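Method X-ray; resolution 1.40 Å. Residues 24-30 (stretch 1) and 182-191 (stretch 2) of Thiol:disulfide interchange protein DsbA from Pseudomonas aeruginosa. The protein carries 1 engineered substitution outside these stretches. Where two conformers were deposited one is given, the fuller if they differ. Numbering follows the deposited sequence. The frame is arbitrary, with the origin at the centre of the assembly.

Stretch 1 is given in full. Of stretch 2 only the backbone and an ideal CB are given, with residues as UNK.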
# COMPACT_ATOMS: atom_id res chain seq x y z
N PRO A 24 2.51 8.11 14.39
CA PRO A 24 2.06 9.38 14.94
C PRO A 24 3.14 10.44 14.87
O PRO A 24 4.33 10.17 15.14
CB PRO A 24 1.70 9.03 16.38
CG PRO A 24 1.28 7.58 16.28
CD PRO A 24 2.18 6.98 15.26
N GLY A 25 2.71 11.63 14.48
CA GLY A 25 3.61 12.74 14.33
C GLY A 25 3.98 13.04 12.90
O GLY A 25 4.51 14.11 12.61
N LYS A 26 3.74 12.09 12.00
CA LYS A 26 3.91 12.31 10.58
C LYS A 26 2.59 12.28 9.87
O LYS A 26 1.65 11.60 10.29
CB LYS A 26 4.84 11.28 9.97
CG LYS A 26 6.26 11.42 10.49
CD LYS A 26 7.26 10.60 9.70
CE LYS A 26 8.67 10.94 10.16
NZ LYS A 26 9.67 10.13 9.41
N ILE A 27 2.52 13.02 8.77
CA ILE A 27 1.35 13.01 7.93
C ILE A 27 1.37 11.75 7.09
O ILE A 27 2.28 11.55 6.28
CB ILE A 27 1.30 14.25 7.04
CG1 ILE A 27 1.31 15.52 7.90
CG2 ILE A 27 0.08 14.19 6.13
CD1 ILE A 27 1.65 16.77 7.12
N GLU A 28 0.42 10.87 7.34
CA GLU A 28 0.42 9.58 6.66
C GLU A 28 -0.14 9.66 5.23
O GLU A 28 -1.10 10.37 4.97
CB GLU A 28 -0.42 8.59 7.47
CG GLU A 28 -0.10 7.13 7.15
CD GLU A 28 -1.05 6.16 7.84
OE1 GLU A 28 -2.26 6.44 7.88
OE2 GLU A 28 -0.55 5.15 8.37
N VAL A 29 0.48 8.90 4.33
CA VAL A 29 -0.10 8.66 3.01
C VAL A 29 -0.10 7.17 2.78
O VAL A 29 0.96 6.55 2.76
CB VAL A 29 0.72 9.33 1.90
CG1 VAL A 29 0.09 9.03 0.54
CG2 VAL A 29 0.82 10.84 2.14
N VAL A 30 -1.29 6.58 2.66
CA VAL A 30 -1.44 5.15 2.42
C VAL A 30 -1.93 4.89 1.00
O VAL A 30 -2.90 5.50 0.57
CB VAL A 30 -2.48 4.56 3.39
CG1 VAL A 30 -2.69 3.07 3.09
CG2 VAL A 30 -2.06 4.75 4.83
N UNK A 182 -3.80 17.71 0.17
CA UNK A 182 -4.29 17.23 1.46
C UNK A 182 -3.16 17.15 2.49
O UNK A 182 -3.37 17.40 3.68
CB UNK A 182 -4.95 15.86 1.30
N UNK A 183 -1.96 16.84 2.03
CA UNK A 183 -0.79 16.90 2.90
C UNK A 183 -0.60 18.33 3.41
O UNK A 183 -0.40 18.54 4.62
CB UNK A 183 0.46 16.42 2.16
N UNK A 184 -0.67 19.33 2.54
CA UNK A 184 -0.56 20.71 2.99
C UNK A 184 -1.68 21.09 3.96
O UNK A 184 -1.45 21.81 4.92
CB UNK A 184 -0.57 21.65 1.79
N UNK A 185 -2.88 20.59 3.73
CA UNK A 185 -4.01 20.86 4.61
C UNK A 185 -3.67 20.37 6.02
O UNK A 185 -3.88 21.09 7.02
CB UNK A 185 -5.28 20.19 4.09
N UNK A 186 -3.12 19.16 6.10
CA UNK A 186 -2.82 18.58 7.39
C UNK A 186 -1.61 19.26 8.03
O UNK A 186 -1.56 19.41 9.25
CB UNK A 186 -2.57 17.08 7.25
N UNK A 187 -0.63 19.70 7.23
CA UNK A 187 0.52 20.41 7.77
C UNK A 187 0.10 21.74 8.39
O UNK A 187 0.68 22.18 9.39
CB UNK A 187 1.56 20.64 6.68
N UNK A 188 -0.88 22.40 7.80
CA UNK A 188 -1.36 23.68 8.30
C UNK A 188 -2.23 23.55 9.55
O UNK A 188 -2.46 24.54 10.24
CB UNK A 188 -2.15 24.40 7.20
N UNK A 189 -2.71 22.34 9.83
CA UNK A 189 -3.67 22.16 10.92
C UNK A 189 -3.05 22.27 12.31
O UNK A 189 -1.90 21.88 12.54
CB UNK A 189 -4.35 20.80 10.78
N UNK A 190 -3.87 22.74 13.25
CA UNK A 190 -3.51 22.76 14.66
C UNK A 190 -3.35 21.36 15.22
O UNK A 190 -4.05 20.43 14.81
CB UNK A 190 -4.56 23.52 15.46
N UNK A 191 -2.47 21.22 16.21
CA UNK A 191 -2.02 19.91 16.68
C UNK A 191 -1.98 19.84 18.20
O UNK A 191 -1.71 20.84 18.86
CB UNK A 191 -0.64 19.59 16.11

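Stretch 2 runs as a helix nearly antiparallel to the strand of stretch 1, the two axes approaching to 9.2 Å, and then leaves the helix for an extended tail. What stretch 1 offers the helix is chiefly Ile27, whose CA-to-CB bond points toward it, and, further along the strand, Val29.

At position 182 the CB points sideways and meets nothing of stretch 1, so the strand sets no preference. The residue is Leu182, which does not touch stretch 1.

Position 183 also points sideways, but its ideal CB lies 4.6 Å from Ile27 CG2, and Val29 CG2 is not far beyond. The setting is hydrocarbon with no polar partner, so a medium or large aliphatic residue, such as leucine, isoleucine, valine or methionine, would suit. The deposited Ile183 uses both branches: its CG2 lies 4.1 Å from Ile27 CD1, while its CD1 reaches Val29 CG2 at 3.8 Å.

Position 184 points away and 185 sideways, both into space that stretch 1 leaves empty; polar, helix-compatible residues are possible at each. They are Glu184 and Lys185, and the lysine's end leads away from the strand.

At position 186 the CB points toward stretch 1, 4.1 Å from Ile27 CG2. An alanine or an aliphatic residue would fit, as would a longer chain whose first carbons cover the isoleucine before turning aside. Glu186 takes the last course: its CB packs on Ile27 CG2 at 4.1 Å, and its carboxylate leads away to hydrogen bonds elsewhere in the structure.

Position 187 points sideways, its ideal CB 3.9 Å from Ile27 CD1. Ile27 CD1 also lies against the helix backbone, 3.7 Å from both Ile183 O and the backbone N of 187, atoms already paired in a helical hydrogen bond. An aliphatic residue or a long chain with an apolar stem would suit. It is Arg187: its CB touches Ile27 CD1, which also lies over one face of the guanidinium, and its NH1 forms a salt bridge with Glu184 OE1 at 3.2 Å, one helical turn back.

Positions 188, 189 and 190 are out of reach of stretch 1, which therefore dictates nothing; small residues suffice, and all three are alanines, Ala188, Ala189 and Ala190.

Position 191 points toward stretch 1, but its CA is 9.4 Å from Gly25 CA, so only a long side chain could bridge the gap. Lysine, arginine or methionine could. Lys191 extends until its NZ lies 4.1 Å from Gly25 CA, a contact without a hydrogen bond.

Stretch 2, residues 182-191: LIEKERAAAK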
# COMPACT_ATOMS: atom_id res chain seq x y z
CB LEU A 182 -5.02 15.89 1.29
CG LEU A 182 -6.30 16.06 0.47
CD1 LEU A 182 -6.80 14.65 0.09
CD2 LEU A 182 -7.37 16.85 1.18
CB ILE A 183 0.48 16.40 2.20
CG1 ILE A 183 0.41 14.88 1.96
CG2 ILE A 183 1.71 16.74 3.01
CD1 ILE A 183 1.40 14.40 0.95
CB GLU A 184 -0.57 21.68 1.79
CG GLU A 184 0.66 21.56 0.88
CD GLU A 184 1.96 22.03 1.48
OE1 GLU A 184 1.99 22.63 2.58
OE2 GLU A 184 2.99 21.77 0.83
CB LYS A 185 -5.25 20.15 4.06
CG LYS A 185 -6.51 20.37 4.88
CD LYS A 185 -7.71 19.73 4.20
CE LYS A 185 -9.01 19.86 5.01
NZ LYS A 185 -9.57 21.24 5.01
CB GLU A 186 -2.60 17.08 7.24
CG GLU A 186 -3.86 16.31 6.90
CD GLU A 186 -4.90 16.49 7.95
OE1 GLU A 186 -5.85 17.27 7.74
OE2 GLU A 186 -4.73 15.91 9.03
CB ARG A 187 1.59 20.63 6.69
CG ARG A 187 2.89 21.19 7.23
CD ARG A 187 3.97 21.28 6.16
NE ARG A 187 4.42 19.96 5.72
CZ ARG A 187 4.25 19.44 4.51
NH1 ARG A 187 3.63 20.10 3.53
NH2 ARG A 187 4.73 18.24 4.25
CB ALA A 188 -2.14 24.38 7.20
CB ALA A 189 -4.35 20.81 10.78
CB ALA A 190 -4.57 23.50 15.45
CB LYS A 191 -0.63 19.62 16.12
CG LYS A 191 -0.15 18.19 16.29
CD LYS A 191 0.91 17.85 15.25
CE LYS A 191 1.47 16.44 15.44
NZ LYS A 191 0.54 15.37 14.99
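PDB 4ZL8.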